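Local coordinates for conserved hypothetical protein (PDB 4QDY) that is of unknown function but belongs to the YbbR-like family and carries two YbbR domains joined in tandem, at residues A[169-173]-A[183-187]; A[114-120]-A[154-160]; A[159-163]-A[192-196]; A[15-20]-A[32-38]. All blocks are in the same frame, centred on the assembly; numbering follows the deposited sequence.

Contact 1 (A[169-173]-A[183-187]); sequences PLQAI and VITPF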
loop_
_atom_site.group_PDB
_atom_site.type_symbol
_atom_site.label_atom_id
_atom_site.label_comp_id
_atom_site.label_asym_id
_atom_site.label_seq_id
_atom_site.Cartn_x
_atom_site.Cartn_y
_atom_site.Cartn_z
ATOM N N PRO A 169 -11.438 6.195 -12.338
ATOM C CA PRO A 169 -10.684 4.995 -11.936
ATOM C C PRO A 169 -11.560 3.745 -11.829
ATOM O O PRO A 169 -12.765 3.845 -11.591
ATOM C CB PRO A 169 -10.133 5.371 -10.560
ATOM C CG PRO A 169 -11.069 6.391 -10.035
ATOM C CD PRO A 169 -11.531 7.169 -11.228
ATOM N N LEU A 170 -10.938 2.572 -12.007
ATOM C CA LEU A 170 -11.594 1.271 -11.911
ATOM C C LEU A 170 -11.211 0.591 -10.598
ATOM O O LEU A 170 -10.028 0.533 -10.261
ATOM C CB LEU A 170 -11.238 0.380 -13.116
ATOM C CG LEU A 170 -11.858 0.772 -14.465
ATOM C CD1 LEU A 170 -11.099 0.163 -15.613
ATOM C CD2 LEU A 170 -13.332 0.402 -14.535
ATOM N N GLN A 171 -12.221 0.105 -9.850
ATOM C CA GLN A 171 -12.057 -0.583 -8.564
ATOM C C GLN A 171 -12.739 -1.953 -8.569
ATOM O O GLN A 171 -13.801 -2.110 -9.170
ATOM C CB GLN A 171 -12.623 0.254 -7.403
ATOM C CG GLN A 171 -11.888 1.560 -7.118
ATOM C CD GLN A 171 -12.506 2.336 -5.976
ATOM O OE1 GLN A 171 -13.729 2.371 -5.784
ATOM N NE2 GLN A 171 -11.673 3.041 -5.231
ATOM N N ALA A 172 -12.132 -2.937 -7.880
ATOM C CA ALA A 172 -12.672 -4.291 -7.745
ATOM C C ALA A 172 -13.336 -4.436 -6.386
ATOM O O ALA A 172 -12.673 -4.260 -5.362
ATOM C CB ALA A 172 -11.568 -5.324 -7.932
ATOM N N ILE A 173 -14.655 -4.699 -6.367
ATOM C CA ILE A 173 -15.405 -4.817 -5.110
ATOM C C ILE A 173 -16.067 -6.210 -4.994
ATOM O O ILE A 173 -16.264 -6.899 -6.000
ATOM C CB ILE A 173 -16.473 -3.691 -4.936
ATOM C CG1 ILE A 173 -17.594 -3.762 -6.013
ATOM C CG2 ILE A 173 -15.809 -2.301 -4.864
ATOM C CD1 ILE A 173 -18.834 -2.905 -5.736
ATOM N N VAL A 183 -4.887 -5.219 -8.657
ATOM C CA VAL A 183 -4.350 -4.333 -9.696
ATOM C C VAL A 183 -5.172 -4.559 -10.971
ATOM O O VAL A 183 -5.198 -5.672 -11.496
ATOM C CB VAL A 183 -2.828 -4.563 -9.917
ATOM C CG1 VAL A 183 -2.278 -3.632 -10.993
ATOM C CG2 VAL A 183 -2.050 -4.389 -8.618
ATOM N N ILE A 184 -5.851 -3.512 -11.455
ATOM C CA ILE A 184 -6.712 -3.608 -12.635
ATOM C C ILE A 184 -6.004 -2.978 -13.839
ATOM O O ILE A 184 -5.366 -1.933 -13.705
ATOM C CB ILE A 184 -8.087 -2.938 -12.359
ATOM C CG1 ILE A 184 -8.694 -3.487 -11.043
ATOM C CG2 ILE A 184 -9.057 -3.114 -13.552
ATOM C CD1 ILE A 184 -9.910 -2.840 -10.568
ATOM N N THR A 185 -6.113 -3.635 -15.009
ATOM C CA THR A 185 -5.527 -3.172 -16.265
ATOM C C THR A 185 -6.640 -3.186 -17.345
ATOM O O THR A 185 -7.171 -4.257 -17.651
ATOM C CB THR A 185 -4.302 -4.014 -16.645
ATOM O OG1 THR A 185 -3.400 -4.042 -15.538
ATOM C CG2 THR A 185 -3.583 -3.479 -17.876
ATOM N N PRO A 186 -7.034 -2.018 -17.910
ATOM C CA PRO A 186 -6.528 -0.656 -17.636
ATOM C C PRO A 186 -6.889 -0.198 -16.221
ATOM O O PRO A 186 -7.859 -0.698 -15.644
ATOM C CB PRO A 186 -7.228 0.195 -18.706
ATOM C CG PRO A 186 -8.490 -0.550 -19.016
ATOM C CD PRO A 186 -8.099 -1.998 -18.933
ATOM N N PHE A 187 -6.087 0.717 -15.649
ATOM C CA PHE A 187 -6.298 1.234 -14.292
ATOM C C PHE A 187 -7.499 2.199 -14.250
ATOM O O PHE A 187 -8.081 2.392 -13.180
ATOM C CB PHE A 187 -5.034 1.926 -13.752
ATOM C CG PHE A 187 -4.382 2.942 -14.661
ATOM C CD1 PHE A 187 -4.798 4.268 -14.663
ATOM C CD2 PHE A 187 -3.318 2.584 -15.479
ATOM C CE1 PHE A 187 -4.191 5.206 -15.502
ATOM C CE2 PHE A 187 -2.700 3.525 -16.306
ATOM C CZ PHE A 187 -3.141 4.831 -16.312
#
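At the start of 183-187, V183 directs its CA-to-CB bond away from 169-173 and hydrogen-bonds T138 through its backbone. I184 is the apolar centre of the contact. Its side chain points at the other strand, with CD1 lying 3.4 Å from the carbonyl O of L170 and 4.0 Å from CB of A172, while its CG2 comes within 4.1 Å of L170 CB. L170 and A172 both direct CA-to-CB toward this segment, so the methyl end of I184 fills the space between them. V135, which touches both L170 and I184, adds to the same cluster. The regular strand breaks after T185, where a cis peptide bond leads into P186. The ring of P186 packs lightly on L170 (CG to L170 CD1, 4.3 Å), and its carbonyl O lies 3.4 Å from that same CD1. F187 then brings its backbone back to the partner: L170 N donates to F187 O at 3.1 Å, nearly linear at 164°. Its CA-to-CB bond points away from 169-173, and the side chain packs on P92 of the second subunit. The axes of 169-173 and 183-185 approach to 7.5 Å at 129°, consistent with the lack of a regular ladder between these segments. The two strands of this hairpin are thus held here by buried aliphatic side chains and a single main-chain hydrogen bond, made just after the cis peptide bond.

Contact 2 (A[114-120]-A[154-160]); sequences IDPSQID and LPTSERI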
loop_
_atom_site.group_PDB
_atom_site.type_symbol
_atom_site.label_atom_id
_atom_site.label_comp_id
_atom_site.label_asym_id
_atom_site.label_seq_id
_atom_site.Cartn_x
_atom_site.Cartn_y
_atom_site.Cartn_z
ATOM N N ILE A 114 -21.990 6.614 -9.673
ATOM C CA ILE A 114 -22.108 8.064 -9.474
ATOM C C ILE A 114 -22.983 8.302 -8.233
ATOM O O ILE A 114 -24.097 7.781 -8.157
ATOM C CB ILE A 114 -22.657 8.817 -10.735
ATOM C CG1 ILE A 114 -21.757 8.591 -11.984
ATOM C CG2 ILE A 114 -22.826 10.324 -10.446
ATOM C CD1 ILE A 114 -22.292 9.138 -13.339
ATOM N N ASP A 115 -22.468 9.080 -7.266
ATOM C CA ASP A 115 -23.168 9.434 -6.031
ATOM C C ASP A 115 -24.191 10.553 -6.317
ATOM O O ASP A 115 -23.810 11.551 -6.933
ATOM C CB ASP A 115 -22.145 9.867 -4.954
ATOM C CG ASP A 115 -22.689 10.255 -3.584
ATOM O OD1 ASP A 115 -23.753 9.730 -3.194
ATOM O OD2 ASP A 115 -21.988 10.990 -2.856
ATOM N N PRO A 116 -25.473 10.435 -5.868
ATOM C CA PRO A 116 -26.472 11.492 -6.150
ATOM C C PRO A 116 -26.043 12.915 -5.734
ATOM O O PRO A 116 -26.607 13.870 -6.269
ATOM C CB PRO A 116 -27.686 11.071 -5.311
ATOM C CG PRO A 116 -27.206 9.966 -4.415
ATOM C CD PRO A 116 -26.107 9.305 -5.161
ATOM N N SER A 117 -25.056 13.065 -4.818
ATOM C CA SER A 117 -24.555 14.377 -4.386
ATOM C C SER A 117 -23.799 15.079 -5.523
ATOM O O SER A 117 -23.807 16.310 -5.598
ATOM C CB SER A 117 -23.645 14.241 -3.167
ATOM O OG SER A 117 -22.456 13.528 -3.463
ATOM N N GLN A 118 -23.154 14.286 -6.398
ATOM C CA GLN A 118 -22.384 14.753 -7.553
ATOM C C GLN A 118 -23.311 15.216 -8.689
ATOM O O GLN A 118 -22.903 16.054 -9.495
ATOM C CB GLN A 118 -21.446 13.640 -8.051
ATOM C CG GLN A 118 -20.381 13.234 -7.032
ATOM C CD GLN A 118 -19.568 12.041 -7.465
ATOM O OE1 GLN A 118 -20.093 10.953 -7.730
ATOM N NE2 GLN A 118 -18.256 12.190 -7.446
ATOM N N ILE A 119 -24.549 14.681 -8.746
ATOM C CA ILE A 119 -25.559 15.027 -9.757
ATOM C C ILE A 119 -26.241 16.339 -9.344
ATOM O O ILE A 119 -26.683 16.462 -8.198
ATOM C CB ILE A 119 -26.598 13.877 -9.954
ATOM C CG1 ILE A 119 -25.914 12.494 -10.100
ATOM C CG2 ILE A 119 -27.545 14.179 -11.134
ATOM C CD1 ILE A 119 -26.843 11.267 -9.982
ATOM N N ASP A 120 -26.332 17.312 -10.274
ATOM C CA ASP A 120 -26.977 18.604 -10.024
ATOM C C ASP A 120 -28.496 18.415 -9.922
ATOM O O ASP A 120 -29.046 17.511 -10.556
ATOM C CB ASP A 120 -26.620 19.619 -11.129
ATOM C CG ASP A 120 -27.093 21.048 -10.899
ATOM O OD1 ASP A 120 -27.291 21.432 -9.721
ATOM O OD2 ASP A 120 -27.188 21.808 -11.887
ATOM N N LEU A 154 -16.958 7.623 -10.365
ATOM C CA LEU A 154 -16.690 9.025 -10.688
ATOM C C LEU A 154 -15.887 9.672 -9.547
ATOM O O LEU A 154 -16.295 9.523 -8.389
ATOM C CB LEU A 154 -18.029 9.768 -10.927
ATOM C CG LEU A 154 -18.001 11.294 -11.148
ATOM C CD1 LEU A 154 -17.363 11.666 -12.473
ATOM C CD2 LEU A 154 -19.397 11.865 -11.120
ATOM N N PRO A 155 -14.757 10.381 -9.826
ATOM C CA PRO A 155 -13.990 11.006 -8.731
ATOM C C PRO A 155 -14.850 11.970 -7.911
ATOM O O PRO A 155 -15.683 12.685 -8.471
ATOM C CB PRO A 155 -12.866 11.745 -9.464
ATOM C CG PRO A 155 -12.723 11.030 -10.755
ATOM C CD PRO A 155 -14.117 10.643 -11.131
ATOM N N THR A 156 -14.661 11.950 -6.576
ATOM C CA THR A 156 -15.398 12.730 -5.571
ATOM C C THR A 156 -15.407 14.239 -5.923
ATOM O O THR A 156 -16.432 14.896 -5.733
ATOM C CB THR A 156 -14.769 12.499 -4.185
ATOM O OG1 THR A 156 -14.621 11.095 -3.963
ATOM C CG2 THR A 156 -15.584 13.109 -3.050
ATOM N N SER A 157 -14.285 14.761 -6.457
ATOM C CA SER A 157 -14.099 16.160 -6.849
ATOM C C SER A 157 -14.948 16.562 -8.073
ATOM O O SER A 157 -15.214 17.754 -8.255
ATOM C CB SER A 157 -12.629 16.417 -7.168
ATOM O OG SER A 157 -12.165 15.584 -8.220
ATOM N N GLU A 158 -15.343 15.588 -8.919
ATOM C CA GLU A 158 -16.110 15.842 -10.143
ATOM C C GLU A 158 -17.613 15.973 -9.865
ATOM O O GLU A 158 -18.136 15.325 -8.955
ATOM C CB GLU A 158 -15.882 14.720 -11.171
ATOM C CG GLU A 158 -14.445 14.541 -11.648
ATOM C CD GLU A 158 -13.812 15.654 -12.464
ATOM O OE1 GLU A 158 -14.550 16.501 -13.020
ATOM O OE2 GLU A 158 -12.568 15.636 -12.604
ATOM N N ARG A 159 -18.301 16.802 -10.676
ATOM C CA ARG A 159 -19.743 17.069 -10.596
ATOM C C ARG A 159 -20.416 16.922 -11.964
ATOM O O ARG A 159 -19.826 17.300 -12.980
ATOM C CB ARG A 159 -20.009 18.489 -10.047
ATOM C CG ARG A 159 -19.582 18.753 -8.598
ATOM C CD ARG A 159 -20.444 18.039 -7.570
ATOM N NE ARG A 159 -20.048 18.365 -6.198
ATOM C CZ ARG A 159 -19.161 17.676 -5.486
ATOM N NH1 ARG A 159 -18.561 16.613 -6.007
ATOM N NH2 ARG A 159 -18.866 18.046 -4.247
ATOM N N ILE A 160 -21.657 16.400 -11.985
ATOM C CA ILE A 160 -22.441 16.239 -13.215
ATOM C C ILE A 160 -23.405 17.437 -13.304
ATOM O O ILE A 160 -24.420 17.480 -12.603
ATOM C CB ILE A 160 -23.175 14.856 -13.291
ATOM C CG1 ILE A 160 -22.216 13.640 -13.095
ATOM C CG2 ILE A 160 -24.026 14.719 -14.569
ATOM C CD1 ILE A 160 -21.077 13.413 -14.155
#
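Two main-chain hydrogen bonds lead the contact: I160 N donates to Q118 O at 2.8 Å, and D120 N donates to I160 O at 3.0 Å. Together they flank I119 and make a single beta bridge between I119 and I160, whose CA atoms are 4.8 Å apart, in a region where neither segment forms a regular strand. The side chain of Q118 extends this link. It is the most covered residue of the contact, and its NE2 gives a weak hydrogen bond to L154 O at 3.4 Å, while its OE1 accepts from D115 N at 3.1 Å within its own segment. The amide thus links the D115 backbone to L154, just before the type I turn P155-E158. Near it, R159, just after the turn, folds back over it, NH1 donating to T156 O at 2.7 Å and to E158 O at 3.2 Å, with Q118 CG 4.0 Å from R159 NH1. Further out, apolar side chains close the gap: I114 CG2 meets L154 CD2 at 3.8 Å and I160 CG1 at 4.3 Å, a cluster continued by M191 of strand 183-196. Within the turn, T156 OG1 hydrogen-bonds to T72 N of the second subunit. Two irregular connections of the second YbbR domain are thus joined mainly through backbone groups and one buried glutamine amide, with aliphatic packing beneath.

Contact 3 (A[159-163]-A[192-196]); sequences RITGN and KVTTK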
loop_
_atom_site.group_PDB
_atom_site.type_symbol
_atom_site.label_atom_id
_atom_site.label_comp_id
_atom_site.label_asym_id
_atom_site.label_seq_id
_atom_site.Cartn_x
_atom_site.Cartn_y
_atom_site.Cartn_z
ATOM N N ARG A 159 -18.301 16.802 -10.676
ATOM C CA ARG A 159 -19.743 17.069 -10.596
ATOM C C ARG A 159 -20.416 16.922 -11.964
ATOM O O ARG A 159 -19.826 17.300 -12.980
ATOM C CB ARG A 159 -20.009 18.489 -10.047
ATOM C CG ARG A 159 -19.582 18.753 -8.598
ATOM C CD ARG A 159 -20.444 18.039 -7.570
ATOM N NE ARG A 159 -20.048 18.365 -6.198
ATOM C CZ ARG A 159 -19.161 17.676 -5.486
ATOM N NH1 ARG A 159 -18.561 16.613 -6.007
ATOM N NH2 ARG A 159 -18.866 18.046 -4.247
ATOM N N ILE A 160 -21.657 16.400 -11.985
ATOM C CA ILE A 160 -22.441 16.239 -13.215
ATOM C C ILE A 160 -23.405 17.437 -13.304
ATOM O O ILE A 160 -24.420 17.480 -12.603
ATOM C CB ILE A 160 -23.175 14.856 -13.291
ATOM C CG1 ILE A 160 -22.216 13.640 -13.095
ATOM C CG2 ILE A 160 -24.026 14.719 -14.569
ATOM C CD1 ILE A 160 -21.077 13.413 -14.155
ATOM N N THR A 161 -23.049 18.425 -14.142
ATOM C CA THR A 161 -23.829 19.651 -14.363
ATOM C C THR A 161 -24.384 19.662 -15.800
ATOM O O THR A 161 -25.114 20.581 -16.183
ATOM C CB THR A 161 -22.965 20.897 -14.082
ATOM O OG1 THR A 161 -21.834 20.898 -14.953
ATOM C CG2 THR A 161 -22.506 20.981 -12.629
ATOM N N GLY A 162 -24.032 18.630 -16.562
ATOM C CA GLY A 162 -24.436 18.428 -17.947
ATOM C C GLY A 162 -23.745 17.216 -18.536
ATOM O O GLY A 162 -23.326 16.325 -17.786
ATOM N N ASN A 163 -23.619 17.169 -19.880
ATOM C CA ASN A 163 -22.948 16.068 -20.575
ATOM C C ASN A 163 -21.474 16.032 -20.162
ATOM O O ASN A 163 -20.750 17.012 -20.353
ATOM C CB ASN A 163 -23.097 16.176 -22.103
ATOM C CG ASN A 163 -24.500 15.971 -22.639
ATOM O OD1 ASN A 163 -25.442 15.612 -21.920
ATOM N ND2 ASN A 163 -24.658 16.152 -23.941
ATOM N N LYS A 192 -18.733 8.415 -20.216
ATOM C CA LYS A 192 -19.518 9.410 -20.946
ATOM C C LYS A 192 -20.933 9.448 -20.381
ATOM O O LYS A 192 -21.631 8.432 -20.398
ATOM C CB LYS A 192 -19.525 9.119 -22.455
ATOM N N VAL A 193 -21.341 10.610 -19.845
ATOM C CA VAL A 193 -22.661 10.784 -19.238
ATOM C C VAL A 193 -23.519 11.678 -20.140
ATOM O O VAL A 193 -23.142 12.813 -20.431
ATOM C CB VAL A 193 -22.572 11.357 -17.792
ATOM C CG1 VAL A 193 -23.957 11.505 -17.166
ATOM C CG2 VAL A 193 -21.689 10.487 -16.905
ATOM N N THR A 194 -24.671 11.147 -20.580
ATOM C CA THR A 194 -25.670 11.855 -21.381
ATOM C C THR A 194 -26.713 12.375 -20.395
ATOM O O THR A 194 -27.147 11.619 -19.521
ATOM C CB THR A 194 -26.231 10.935 -22.478
ATOM O OG1 THR A 194 -25.155 10.525 -23.324
ATOM C CG2 THR A 194 -27.314 11.606 -23.320
ATOM N N THR A 195 -27.068 13.669 -20.484
ATOM C CA THR A 195 -28.012 14.264 -19.535
ATOM C C THR A 195 -29.139 15.044 -20.214
ATOM O O THR A 195 -28.946 15.644 -21.274
ATOM C CB THR A 195 -27.288 15.217 -18.569
ATOM O OG1 THR A 195 -26.649 16.253 -19.316
ATOM C CG2 THR A 195 -26.281 14.507 -17.666
ATOM N N LYS A 196 -30.308 15.056 -19.551
ATOM C CA LYS A 196 -31.512 15.788 -19.934
ATOM C C LYS A 196 -31.812 16.851 -18.863
ATOM O O LYS A 196 -31.773 16.525 -17.671
ATOM C CB LYS A 196 -32.698 14.829 -20.131
#
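Polar bonding here centres on one side-chain oxygen. N163 OD1 accepts from T195 N at 2.9 Å and from T195 OG1, also at 2.9 Å, so the asparagine grips both the main chain and the hydroxyl of a single strand residue. A CA-H...O contact supplements this pair, N163 CA lying 3.3 Å from V193 O. The apolar part falls to I160, which points toward the strand: its CD1 is 4.1 Å from V193 CG2, and its CG2 is 3.8 Å from T195 CG2. Between these two groups, G162 passes close over the threonine, with its carbonyl C 3.2 Å from T195 OG1. The contact fastens the loop that precedes strand 164-173 onto the last part of strand 183-196. One residue further on, Y164 pairs with V193 through the backbone, so the loop leads directly into the sheet. Along this part of the strand, neighbouring strand 124-130 hydrogen-bonds through M129 and E126 to the backbones of K192 and T194, and V193 packs on I125.

Contact 4 (A[15-20]-A[32-38]); sequences NVPIDI and FASEVSV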
loop_
_atom_site.group_PDB
_atom_site.type_symbol
_atom_site.label_atom_id
_atom_site.label_comp_id
_atom_site.label_asym_id
_atom_site.label_seq_id
_atom_site.Cartn_x
_atom_site.Cartn_y
_atom_site.Cartn_z
ATOM N N ASN A 15 6.394 10.412 5.261
ATOM C CA ASN A 15 6.201 9.984 3.869
ATOM C C ASN A 15 7.468 9.271 3.335
ATOM O O ASN A 15 7.959 9.602 2.248
ATOM C CB ASN A 15 5.830 11.188 2.966
ATOM C CG ASN A 15 4.635 12.002 3.418
ATOM O OD1 ASN A 15 3.938 11.678 4.389
ATOM N ND2 ASN A 15 4.381 13.099 2.721
ATOM N N VAL A 16 7.985 8.287 4.100
ATOM C CA VAL A 16 9.182 7.539 3.700
ATOM C C VAL A 16 8.721 6.220 3.043
ATOM O O VAL A 16 8.168 5.362 3.736
ATOM C CB VAL A 16 10.175 7.296 4.873
ATOM C CG1 VAL A 16 11.456 6.637 4.377
ATOM C CG2 VAL A 16 10.506 8.597 5.592
ATOM N N PRO A 17 8.910 6.044 1.715
ATOM C CA PRO A 17 8.453 4.795 1.077
ATOM C C PRO A 17 9.381 3.617 1.385
ATOM O O PRO A 17 10.589 3.807 1.528
ATOM C CB PRO A 17 8.464 5.134 -0.416
ATOM C CG PRO A 17 9.472 6.211 -0.562
ATOM C CD PRO A 17 9.531 6.964 0.738
ATOM N N ILE A 18 8.808 2.404 1.472
ATOM C CA ILE A 18 9.530 1.161 1.774
ATOM C C ILE A 18 9.952 0.478 0.469
ATOM O O ILE A 18 9.117 0.285 -0.420
ATOM C CB ILE A 18 8.664 0.203 2.649
ATOM C CG1 ILE A 18 7.954 0.942 3.811
ATOM C CG2 ILE A 18 9.497 -0.992 3.144
ATOM C CD1 ILE A 18 6.821 0.156 4.475
ATOM N N ASP A 19 11.236 0.089 0.366
ATOM C CA ASP A 19 11.739 -0.608 -0.812
ATOM C C ASP A 19 11.683 -2.108 -0.514
ATOM O O ASP A 19 12.596 -2.672 0.088
ATOM C CB ASP A 19 13.152 -0.115 -1.192
ATOM C CG ASP A 19 13.610 -0.498 -2.593
ATOM O OD1 ASP A 19 13.495 -1.693 -2.956
ATOM O OD2 ASP A 19 14.142 0.383 -3.303
ATOM N N ILE A 20 10.569 -2.736 -0.897
ATOM C CA ILE A 20 10.301 -4.149 -0.651
ATOM C C ILE A 20 10.855 -4.999 -1.795
ATOM O O ILE A 20 10.452 -4.826 -2.945
ATOM C CB ILE A 20 8.777 -4.389 -0.463
ATOM C CG1 ILE A 20 8.233 -3.548 0.716
ATOM C CG2 ILE A 20 8.483 -5.881 -0.268
ATOM C CD1 ILE A 20 6.760 -3.552 0.904
ATOM N N PHE A 32 -0.290 -3.873 4.073
ATOM C CA PHE A 32 0.675 -3.018 4.770
ATOM C C PHE A 32 0.573 -1.569 4.292
ATOM O O PHE A 32 0.100 -1.321 3.180
ATOM C CB PHE A 32 2.113 -3.541 4.554
ATOM C CG PHE A 32 2.481 -3.736 3.100
ATOM C CD1 PHE A 32 2.993 -2.686 2.348
ATOM C CD2 PHE A 32 2.298 -4.966 2.479
ATOM C CE1 PHE A 32 3.280 -2.853 0.995
ATOM C CE2 PHE A 32 2.598 -5.134 1.127
ATOM C CZ PHE A 32 3.091 -4.078 0.396
ATOM N N ALA A 33 1.047 -0.617 5.118
ATOM C CA ALA A 33 1.072 0.801 4.759
ATOM C C ALA A 33 2.285 1.077 3.882
ATOM O O ALA A 33 3.415 0.769 4.281
ATOM C CB ALA A 33 1.086 1.669 6.008
ATOM N N SER A 34 2.041 1.610 2.668
ATOM C CA SER A 34 3.039 1.924 1.633
ATOM C C SER A 34 4.208 2.766 2.154
ATOM O O SER A 34 5.343 2.554 1.724
ATOM C CB SER A 34 2.381 2.684 0.485
ATOM O OG SER A 34 1.840 3.924 0.912
ATOM N N GLU A 35 3.924 3.735 3.050
ATOM C CA GLU A 35 4.934 4.639 3.590
ATOM C C GLU A 35 4.995 4.584 5.117
ATOM O O GLU A 35 4.008 4.257 5.779
ATOM C CB GLU A 35 4.665 6.084 3.139
ATOM C CG GLU A 35 4.891 6.304 1.650
ATOM C CD GLU A 35 4.665 7.708 1.123
ATOM O OE1 GLU A 35 3.839 8.450 1.704
ATOM O OE2 GLU A 35 5.269 8.042 0.079
ATOM N N VAL A 36 6.181 4.908 5.661
ATOM C CA VAL A 36 6.483 4.934 7.096
ATOM C C VAL A 36 7.079 6.296 7.486
ATOM O O VAL A 36 7.324 7.145 6.627
ATOM C CB VAL A 36 7.444 3.778 7.519
ATOM C CG1 VAL A 36 6.784 2.412 7.378
ATOM C CG2 VAL A 36 8.776 3.830 6.767
ATOM N N SER A 37 7.315 6.486 8.789
ATOM C CA SER A 37 7.986 7.655 9.348
ATOM C C SER A 37 9.313 7.207 9.941
ATOM O O SER A 37 9.402 6.093 10.459
ATOM C CB SER A 37 7.117 8.370 10.377
ATOM O OG SER A 37 5.999 8.979 9.750
ATOM N N VAL A 38 10.361 8.026 9.808
ATOM C CA VAL A 38 11.686 7.667 10.315
ATOM C C VAL A 38 12.117 8.728 11.326
ATOM O O VAL A 38 12.190 9.914 10.994
ATOM C CB VAL A 38 12.731 7.484 9.172
ATOM C CG1 VAL A 38 14.118 7.176 9.727
ATOM C CG2 VAL A 38 12.297 6.388 8.203
#
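This is a short antiparallel strand pairing in the first YbbR domain, where strand 9-21 crosses the beginning of strand 35-42. V16 and V36 form a hydrogen-bonded pair: V16 N donates to V36 O at 2.9 Å, and V36 N to V16 O at 2.8 Å. The next pair, P17 with E35, is non-hydrogen-bonded, with CA atoms 4.3 Å apart, a position that suits proline because no amide hydrogen is needed. Beyond it the two segments diverge; the short strand axes cross at 115°, and I18 N reaches S34 O only weakly at 3.5 Å. Apolar side chains pack on both sides of the pairing: V16 CG2 touches V38 CG2 at 3.9 Å at one end, while toward the other I18 CD1 touches V36 CG1 at 3.7 Å and I20 CD1 lies 3.6 Å from CE1 of F32. P17 and E35 occupy the other face, where E35 OE2 hydrogen-bonds I20 N of the second subunit, a bond returned by the reciprocal pair. N15 ND2 likewise binds Y22 O of that subunit. Within the chain, strand 60-64 receives V16, V36 and I18 on V61 and A63, L77 of strand 71-80 meets I18 and V36, and strand 87-113 closes the cluster with I95, P92 and V97.

How the contacts relate
Contacts 1, 2 and 3 belong to the second YbbR domain, while contact 4 lies in the first. Contacts 2 and 3 are the closest pair: their centres are 10 Å apart, they share R159 and I160, and I114 CD1 packs on V193 CG2 at 3.9 Å. Contact 2 also meets contact 1, through P169 CD and P155 CG at 4.1 Å. Contacts 1 and 3 use different parts of strand 183-196, their centres 23 Å apart. Contact 4 is about 10 Å from contact 1 at the nearest atoms and about 25 Å from contact 3. Contacts 1, 2 and 4 all touch the second subunit. A bound PEG, likely a crystallisation additive, lies about 4 Å from the side chain of A33 in contact 4.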